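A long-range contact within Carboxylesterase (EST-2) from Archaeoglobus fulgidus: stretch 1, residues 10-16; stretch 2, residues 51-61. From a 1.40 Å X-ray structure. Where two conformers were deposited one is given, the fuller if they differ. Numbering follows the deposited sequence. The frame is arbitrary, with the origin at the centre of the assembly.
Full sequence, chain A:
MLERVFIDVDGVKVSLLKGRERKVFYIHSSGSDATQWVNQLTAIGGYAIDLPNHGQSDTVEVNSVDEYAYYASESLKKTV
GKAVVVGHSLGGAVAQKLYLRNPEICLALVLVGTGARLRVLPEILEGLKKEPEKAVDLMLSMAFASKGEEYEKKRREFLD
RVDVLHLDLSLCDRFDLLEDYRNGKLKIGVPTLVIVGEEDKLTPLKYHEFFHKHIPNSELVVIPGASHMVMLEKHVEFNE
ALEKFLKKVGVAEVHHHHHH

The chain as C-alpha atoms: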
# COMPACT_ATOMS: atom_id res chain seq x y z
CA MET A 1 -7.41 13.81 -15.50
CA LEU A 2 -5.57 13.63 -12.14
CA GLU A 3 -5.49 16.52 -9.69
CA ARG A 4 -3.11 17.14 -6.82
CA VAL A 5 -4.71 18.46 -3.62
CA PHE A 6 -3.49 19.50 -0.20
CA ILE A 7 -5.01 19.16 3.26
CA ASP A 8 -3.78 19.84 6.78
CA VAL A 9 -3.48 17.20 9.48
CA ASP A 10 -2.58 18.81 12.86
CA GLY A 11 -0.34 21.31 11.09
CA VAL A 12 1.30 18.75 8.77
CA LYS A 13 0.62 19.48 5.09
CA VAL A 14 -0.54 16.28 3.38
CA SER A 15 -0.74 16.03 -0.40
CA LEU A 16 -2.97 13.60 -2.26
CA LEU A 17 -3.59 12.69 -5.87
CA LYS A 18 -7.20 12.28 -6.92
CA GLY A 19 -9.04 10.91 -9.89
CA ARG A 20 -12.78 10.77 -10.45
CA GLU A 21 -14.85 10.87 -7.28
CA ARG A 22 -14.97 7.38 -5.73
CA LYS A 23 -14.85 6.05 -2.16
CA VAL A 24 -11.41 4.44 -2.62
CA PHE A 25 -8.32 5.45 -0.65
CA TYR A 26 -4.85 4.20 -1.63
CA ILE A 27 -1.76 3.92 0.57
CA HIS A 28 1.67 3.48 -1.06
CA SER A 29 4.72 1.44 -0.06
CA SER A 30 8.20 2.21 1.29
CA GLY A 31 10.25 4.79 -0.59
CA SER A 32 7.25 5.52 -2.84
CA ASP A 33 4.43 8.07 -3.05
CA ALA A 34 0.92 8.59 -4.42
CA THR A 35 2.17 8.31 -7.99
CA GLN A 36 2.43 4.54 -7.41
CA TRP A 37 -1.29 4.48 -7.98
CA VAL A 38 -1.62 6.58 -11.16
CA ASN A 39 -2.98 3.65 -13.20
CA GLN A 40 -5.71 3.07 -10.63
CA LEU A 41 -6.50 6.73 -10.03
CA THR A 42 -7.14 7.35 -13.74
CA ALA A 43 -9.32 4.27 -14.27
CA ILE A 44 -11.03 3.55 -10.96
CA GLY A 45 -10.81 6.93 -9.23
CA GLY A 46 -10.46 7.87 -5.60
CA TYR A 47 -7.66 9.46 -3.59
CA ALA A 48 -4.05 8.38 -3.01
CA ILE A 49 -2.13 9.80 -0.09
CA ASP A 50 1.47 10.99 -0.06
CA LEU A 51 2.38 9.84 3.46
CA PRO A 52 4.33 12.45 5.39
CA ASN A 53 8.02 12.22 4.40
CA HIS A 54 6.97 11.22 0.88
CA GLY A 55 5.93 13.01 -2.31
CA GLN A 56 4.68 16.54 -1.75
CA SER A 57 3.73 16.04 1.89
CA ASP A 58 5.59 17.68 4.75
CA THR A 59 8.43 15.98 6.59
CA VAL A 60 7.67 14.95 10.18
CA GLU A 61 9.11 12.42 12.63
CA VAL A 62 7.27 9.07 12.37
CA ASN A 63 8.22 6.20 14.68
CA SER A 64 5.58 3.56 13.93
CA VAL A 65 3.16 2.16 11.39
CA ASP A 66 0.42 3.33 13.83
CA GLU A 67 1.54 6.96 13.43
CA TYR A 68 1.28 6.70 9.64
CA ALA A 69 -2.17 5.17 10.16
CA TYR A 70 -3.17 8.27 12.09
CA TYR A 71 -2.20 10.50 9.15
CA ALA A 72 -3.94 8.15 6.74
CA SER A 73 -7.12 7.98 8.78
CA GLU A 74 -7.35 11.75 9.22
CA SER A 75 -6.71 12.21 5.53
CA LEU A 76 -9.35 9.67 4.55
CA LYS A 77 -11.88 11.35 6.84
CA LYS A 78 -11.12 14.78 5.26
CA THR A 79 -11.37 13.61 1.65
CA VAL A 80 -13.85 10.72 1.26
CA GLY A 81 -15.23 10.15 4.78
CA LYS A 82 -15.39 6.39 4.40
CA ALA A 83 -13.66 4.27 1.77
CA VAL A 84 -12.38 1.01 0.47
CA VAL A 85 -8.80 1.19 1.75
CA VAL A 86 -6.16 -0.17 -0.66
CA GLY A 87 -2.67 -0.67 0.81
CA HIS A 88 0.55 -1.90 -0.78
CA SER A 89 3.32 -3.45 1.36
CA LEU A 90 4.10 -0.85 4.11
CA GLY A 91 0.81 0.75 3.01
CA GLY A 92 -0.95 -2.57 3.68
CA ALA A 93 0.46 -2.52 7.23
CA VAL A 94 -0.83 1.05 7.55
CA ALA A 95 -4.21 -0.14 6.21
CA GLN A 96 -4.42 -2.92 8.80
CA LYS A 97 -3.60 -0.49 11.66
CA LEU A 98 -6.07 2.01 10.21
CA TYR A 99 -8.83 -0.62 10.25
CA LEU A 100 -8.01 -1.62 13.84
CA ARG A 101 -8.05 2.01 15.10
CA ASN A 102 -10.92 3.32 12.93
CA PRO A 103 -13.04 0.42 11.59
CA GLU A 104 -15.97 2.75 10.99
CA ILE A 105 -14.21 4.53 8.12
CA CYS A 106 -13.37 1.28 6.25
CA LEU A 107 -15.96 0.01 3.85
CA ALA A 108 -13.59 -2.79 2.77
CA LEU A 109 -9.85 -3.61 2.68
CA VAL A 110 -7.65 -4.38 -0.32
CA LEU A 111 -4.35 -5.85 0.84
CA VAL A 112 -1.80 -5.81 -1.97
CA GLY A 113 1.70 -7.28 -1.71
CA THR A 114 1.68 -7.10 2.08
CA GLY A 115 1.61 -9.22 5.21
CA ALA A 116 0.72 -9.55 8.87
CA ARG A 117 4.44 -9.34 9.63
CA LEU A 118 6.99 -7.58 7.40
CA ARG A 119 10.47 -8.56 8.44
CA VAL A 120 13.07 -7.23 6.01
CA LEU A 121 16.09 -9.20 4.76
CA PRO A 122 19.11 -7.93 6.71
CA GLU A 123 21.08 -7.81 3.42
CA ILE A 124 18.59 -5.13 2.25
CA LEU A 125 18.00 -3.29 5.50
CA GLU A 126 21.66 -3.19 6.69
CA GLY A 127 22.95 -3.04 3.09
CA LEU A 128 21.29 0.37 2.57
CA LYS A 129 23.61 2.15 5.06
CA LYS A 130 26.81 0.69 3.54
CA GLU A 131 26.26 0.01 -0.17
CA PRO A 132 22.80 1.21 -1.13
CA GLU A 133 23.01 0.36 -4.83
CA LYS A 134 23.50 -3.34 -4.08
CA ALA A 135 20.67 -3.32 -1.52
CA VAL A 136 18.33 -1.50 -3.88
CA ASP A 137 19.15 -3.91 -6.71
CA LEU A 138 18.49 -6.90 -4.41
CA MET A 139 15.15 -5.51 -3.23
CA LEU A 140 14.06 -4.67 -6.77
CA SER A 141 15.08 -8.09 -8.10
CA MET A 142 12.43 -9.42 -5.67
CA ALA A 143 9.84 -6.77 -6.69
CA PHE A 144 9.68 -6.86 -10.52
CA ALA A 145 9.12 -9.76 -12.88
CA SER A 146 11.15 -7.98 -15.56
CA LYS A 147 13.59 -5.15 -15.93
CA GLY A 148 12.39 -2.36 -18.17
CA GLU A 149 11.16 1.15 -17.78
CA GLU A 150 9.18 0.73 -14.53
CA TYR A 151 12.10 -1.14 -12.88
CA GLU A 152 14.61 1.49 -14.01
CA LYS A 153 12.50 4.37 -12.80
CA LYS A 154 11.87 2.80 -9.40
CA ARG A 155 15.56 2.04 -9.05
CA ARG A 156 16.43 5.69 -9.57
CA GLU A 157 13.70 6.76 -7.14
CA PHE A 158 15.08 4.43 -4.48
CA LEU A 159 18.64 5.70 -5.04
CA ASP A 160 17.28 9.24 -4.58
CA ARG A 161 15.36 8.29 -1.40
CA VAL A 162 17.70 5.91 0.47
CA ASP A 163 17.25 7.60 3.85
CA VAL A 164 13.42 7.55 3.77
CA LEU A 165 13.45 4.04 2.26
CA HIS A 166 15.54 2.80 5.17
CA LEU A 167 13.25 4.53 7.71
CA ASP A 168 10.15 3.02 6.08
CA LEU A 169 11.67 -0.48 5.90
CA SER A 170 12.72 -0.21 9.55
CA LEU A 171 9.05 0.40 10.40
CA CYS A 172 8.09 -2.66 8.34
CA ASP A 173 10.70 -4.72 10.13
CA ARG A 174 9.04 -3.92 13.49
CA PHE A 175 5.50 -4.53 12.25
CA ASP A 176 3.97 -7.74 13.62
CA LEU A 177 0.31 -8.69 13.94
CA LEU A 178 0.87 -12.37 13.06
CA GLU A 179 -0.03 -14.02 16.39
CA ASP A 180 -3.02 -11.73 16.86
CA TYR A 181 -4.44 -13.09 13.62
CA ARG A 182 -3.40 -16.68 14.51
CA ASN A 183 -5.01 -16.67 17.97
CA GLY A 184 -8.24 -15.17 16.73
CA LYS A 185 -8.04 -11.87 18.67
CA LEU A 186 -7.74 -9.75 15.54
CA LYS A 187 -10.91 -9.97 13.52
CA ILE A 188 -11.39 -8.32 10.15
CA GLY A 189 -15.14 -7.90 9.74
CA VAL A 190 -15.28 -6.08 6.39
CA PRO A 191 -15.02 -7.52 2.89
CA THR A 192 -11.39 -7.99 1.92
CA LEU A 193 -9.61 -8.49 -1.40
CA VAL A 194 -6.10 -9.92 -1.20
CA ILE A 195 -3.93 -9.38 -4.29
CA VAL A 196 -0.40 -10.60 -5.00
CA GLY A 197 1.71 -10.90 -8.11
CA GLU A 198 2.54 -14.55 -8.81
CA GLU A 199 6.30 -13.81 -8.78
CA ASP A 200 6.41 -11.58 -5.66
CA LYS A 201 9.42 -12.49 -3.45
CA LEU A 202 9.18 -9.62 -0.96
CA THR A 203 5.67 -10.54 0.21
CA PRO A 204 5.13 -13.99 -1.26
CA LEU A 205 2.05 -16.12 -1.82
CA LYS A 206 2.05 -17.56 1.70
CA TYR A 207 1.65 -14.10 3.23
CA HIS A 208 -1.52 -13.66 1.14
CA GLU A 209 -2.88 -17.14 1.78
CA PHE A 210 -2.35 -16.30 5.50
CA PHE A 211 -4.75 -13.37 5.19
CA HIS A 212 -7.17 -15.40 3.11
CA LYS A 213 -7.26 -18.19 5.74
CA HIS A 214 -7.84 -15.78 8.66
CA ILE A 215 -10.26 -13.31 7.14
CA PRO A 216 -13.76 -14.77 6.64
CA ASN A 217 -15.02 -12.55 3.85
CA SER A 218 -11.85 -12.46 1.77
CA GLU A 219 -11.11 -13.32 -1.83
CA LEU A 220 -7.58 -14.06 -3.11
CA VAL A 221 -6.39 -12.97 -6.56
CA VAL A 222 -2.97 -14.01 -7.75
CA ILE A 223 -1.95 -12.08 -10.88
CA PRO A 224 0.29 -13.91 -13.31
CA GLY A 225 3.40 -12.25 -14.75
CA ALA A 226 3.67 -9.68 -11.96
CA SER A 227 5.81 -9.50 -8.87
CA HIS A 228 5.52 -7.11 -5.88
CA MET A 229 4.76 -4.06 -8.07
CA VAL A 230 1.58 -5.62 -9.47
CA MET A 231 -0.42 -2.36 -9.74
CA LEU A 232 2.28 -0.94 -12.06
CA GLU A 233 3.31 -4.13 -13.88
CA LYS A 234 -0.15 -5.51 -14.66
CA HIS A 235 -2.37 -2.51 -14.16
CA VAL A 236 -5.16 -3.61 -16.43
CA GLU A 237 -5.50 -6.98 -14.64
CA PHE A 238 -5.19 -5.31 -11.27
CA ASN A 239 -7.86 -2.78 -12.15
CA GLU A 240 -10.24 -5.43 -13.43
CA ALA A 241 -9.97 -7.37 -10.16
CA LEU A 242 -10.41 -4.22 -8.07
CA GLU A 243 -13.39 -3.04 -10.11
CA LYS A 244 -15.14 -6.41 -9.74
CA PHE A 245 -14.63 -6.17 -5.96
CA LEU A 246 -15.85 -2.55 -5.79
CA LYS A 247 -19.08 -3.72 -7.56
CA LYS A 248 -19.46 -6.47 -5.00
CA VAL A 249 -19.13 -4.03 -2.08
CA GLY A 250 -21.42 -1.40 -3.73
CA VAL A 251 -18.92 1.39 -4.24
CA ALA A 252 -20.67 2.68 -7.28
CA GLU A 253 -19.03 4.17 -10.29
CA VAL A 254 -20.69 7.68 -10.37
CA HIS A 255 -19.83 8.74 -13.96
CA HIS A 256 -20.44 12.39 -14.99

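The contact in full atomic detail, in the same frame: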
# COMPACT_ATOMS: atom_id res chain seq x y z
N ASP A 10 -3.27 18.29 11.66
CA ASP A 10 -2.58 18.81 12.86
C ASP A 10 -1.34 19.65 12.54
O ASP A 10 -0.31 19.53 13.19
CB ASP A 10 -2.15 17.65 13.76
CG ASP A 10 -3.31 16.78 14.17
OD1 ASP A 10 -4.47 17.25 14.12
OD2 ASP A 10 -3.05 15.62 14.55
N GLY A 11 -1.45 20.47 11.51
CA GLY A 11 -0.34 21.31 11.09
C GLY A 11 0.66 20.69 10.13
O GLY A 11 1.60 21.36 9.72
N VAL A 12 0.46 19.43 9.76
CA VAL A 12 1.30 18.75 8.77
C VAL A 12 0.54 18.82 7.44
O VAL A 12 -0.60 18.36 7.35
CB VAL A 12 1.56 17.28 9.17
CG1 VAL A 12 2.41 16.55 8.13
CG2 VAL A 12 2.24 17.21 10.54
N LYS A 13 1.17 19.43 6.45
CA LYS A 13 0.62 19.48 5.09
C LYS A 13 0.71 18.08 4.49
O LYS A 13 1.80 17.50 4.43
CB LYS A 13 1.36 20.49 4.22
CG LYS A 13 0.89 20.51 2.76
CD LYS A 13 1.48 21.67 1.95
CE LYS A 13 2.97 21.62 1.66
NZ LYS A 13 3.52 20.25 1.49
N VAL A 14 -0.44 17.59 4.05
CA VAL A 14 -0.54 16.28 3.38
C VAL A 14 -1.05 16.52 1.97
O VAL A 14 -2.10 17.10 1.77
CB VAL A 14 -1.45 15.32 4.15
CG1 VAL A 14 -1.64 14.00 3.38
CG2 VAL A 14 -0.87 15.02 5.54
N SER A 15 -0.31 16.01 0.98
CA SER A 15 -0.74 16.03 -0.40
C SER A 15 -1.38 14.71 -0.78
O SER A 15 -0.98 13.66 -0.25
CB SER A 15 0.44 16.31 -1.31
OG SER A 15 -0.03 16.62 -2.63
N LEU A 16 -2.35 14.79 -1.66
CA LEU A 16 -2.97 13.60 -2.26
C LEU A 16 -3.12 13.80 -3.75
O LEU A 16 -3.27 14.91 -4.22
CB LEU A 16 -4.32 13.26 -1.64
CG LEU A 16 -4.34 13.08 -0.11
CD1 LEU A 16 -4.73 14.38 0.61
CD2 LEU A 16 -5.28 11.99 0.32
N LEU A 51 2.12 9.83 2.03
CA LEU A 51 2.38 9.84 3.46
C LEU A 51 3.38 10.93 3.79
O LEU A 51 4.26 11.24 2.98
CB LEU A 51 2.91 8.48 3.94
CG LEU A 51 1.93 7.31 3.93
CD1 LEU A 51 2.65 6.01 4.18
CD2 LEU A 51 0.78 7.50 4.90
N PRO A 52 3.27 11.53 4.99
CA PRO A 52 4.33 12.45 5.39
C PRO A 52 5.70 11.81 5.17
O PRO A 52 5.85 10.58 5.26
CB PRO A 52 4.04 12.69 6.87
CG PRO A 52 2.56 12.52 6.97
CD PRO A 52 2.24 11.38 6.02
N ASN A 53 6.67 12.64 4.82
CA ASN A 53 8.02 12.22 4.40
C ASN A 53 8.15 11.72 2.98
O ASN A 53 9.24 11.33 2.58
CB ASN A 53 8.65 11.22 5.38
CG ASN A 53 8.60 11.71 6.81
OD1 ASN A 53 9.05 12.81 7.08
ND2 ASN A 53 7.99 10.96 7.69
N HIS A 54 7.04 11.73 2.24
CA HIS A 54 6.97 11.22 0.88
C HIS A 54 6.28 12.22 -0.02
O HIS A 54 5.42 13.00 0.41
CB HIS A 54 6.23 9.89 0.84
CG HIS A 54 6.79 8.85 1.77
ND1 HIS A 54 6.57 8.87 3.13
CD2 HIS A 54 7.54 7.76 1.53
CE1 HIS A 54 7.19 7.84 3.68
NE2 HIS A 54 7.76 7.14 2.73
N GLY A 55 6.60 12.18 -1.30
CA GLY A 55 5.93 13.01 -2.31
C GLY A 55 5.96 14.48 -1.96
O GLY A 55 7.02 15.01 -1.60
N GLN A 56 4.79 15.12 -2.04
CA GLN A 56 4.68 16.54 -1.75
C GLN A 56 4.16 16.85 -0.35
O GLN A 56 3.78 17.99 -0.05
CB GLN A 56 3.83 17.22 -2.81
CG GLN A 56 4.38 17.01 -4.19
CD GLN A 56 5.64 17.80 -4.44
OE1 GLN A 56 5.79 18.92 -3.96
NE2 GLN A 56 6.59 17.18 -5.11
N SER A 57 4.10 15.84 0.51
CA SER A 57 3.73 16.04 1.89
C SER A 57 4.91 16.59 2.71
O SER A 57 6.06 16.41 2.36
CB SER A 57 3.18 14.75 2.48
OG SER A 57 1.94 14.46 1.87
N ASP A 58 4.58 17.22 3.82
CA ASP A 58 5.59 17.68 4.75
C ASP A 58 6.39 16.53 5.35
O ASP A 58 5.95 15.37 5.43
CB ASP A 58 4.97 18.48 5.91
CG ASP A 58 4.62 19.90 5.58
OD1 ASP A 58 4.98 20.42 4.49
OD2 ASP A 58 3.92 20.51 6.44
N THR A 59 7.59 16.87 5.81
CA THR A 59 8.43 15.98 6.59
C THR A 59 8.05 16.11 8.07
O THR A 59 7.82 17.22 8.57
CB THR A 59 9.91 16.36 6.35
OG1 THR A 59 10.25 16.07 4.99
CG2 THR A 59 10.86 15.61 7.28
N VAL A 60 7.97 14.99 8.75
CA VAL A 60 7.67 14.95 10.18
C VAL A 60 8.19 13.63 10.74
O VAL A 60 8.23 12.59 10.05
CB VAL A 60 6.15 15.15 10.45
CG1 VAL A 60 5.34 13.94 10.00
CG2 VAL A 60 5.89 15.42 11.93
N GLU A 61 8.63 13.64 12.00
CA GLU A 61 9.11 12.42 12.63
C GLU A 61 7.99 11.39 12.76
O GLU A 61 6.93 11.70 13.32
CB GLU A 61 9.69 12.74 14.01
CG GLU A 61 10.42 11.58 14.67
CD GLU A 61 10.83 11.86 16.12
OE1 GLU A 61 10.56 12.97 16.64
OE2 GLU A 61 11.41 10.95 16.74
O HOH W 1 4.65 20.53 9.16

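What ties the strand at Lys-13 to the loop at Asp-58? All three polar groups of Lys-13, its N, O and NZ, are engaged by that loop. Its carbonyl O accepts a hydrogen bond from Asp-58 N at 2.9 Å, nearly straight at 175°, while Lys-13 N donates to Asp-58 OD2 at 3.0 Å. The backbone of one residue is thus gripped by both the amide and the carboxylate of the other, an arrangement that fits the CA-to-CB bond of Asp-58, which points toward the strand. The lysine side chain then bends round to the loop: after two t torsions its chi3 turns to p, and NZ donates to Gln-56 O at 2.7 Å. The salt bridge from Lys-13 NZ to Asp-58 OD1, at 3.3 Å, is weak as a hydrogen bond, so the shorter hydrogen bond of the ammonium group is the one to the peptide carbonyl, with the carboxylate adding its charge from farther off.

How is the next strand amide facing the loop satisfied? Ser-57 supplies a side chain where a neighbouring strand would supply a carbonyl. Ser-15 N donates to Ser-57 OG at 2.9 Å with an angle of 164°, and the same hydroxyl lies 3.4 Å from Val-14 CA. The loop therefore serves the amides of Lys-13 and Ser-15 with side-chain oxygens, one from a carboxylate and one from a hydroxyl, although it is not itself a strand.

What holds the loop in the shape that makes these contacts? Two successive turns fold it: a type II turn from Leu-51 to His-54, closed by His-54 N to Leu-51 O at 2.9 Å, and a type II' turn from His-54 to Ser-57, closed by Ser-57 N to His-54 O at 3.1 Å. Asn-53 N also reaches Asp-58 O at 2.9 Å, and its side chain brackets the backbone of Val-60, with Val-60 N donating to Asn-53 OD1 at 3.0 Å and Asn-53 ND2 donating to Val-60 O at 2.9 Å.

Where does apolar packing take over? It centres on Val-12, whose CG1 lies 3.9 Å from Asp-58 CB and 4.2 Å from Pro-52 CG, while its CG2 meets Val-60 CG2 at 4.3 Å. Val-14 adds a looser touch, CG2 to Pro-52 CG at 4.5 Å, and Ser-15 CB rests 3.8 Å from Gln-56 CB. At the exposed margin a water bridges the stretches, donating to Asp-58 OD2 at 2.8 Å and to Gly-11 O at 3.2 Å. The whole contact buries 430 Å², both sides summed.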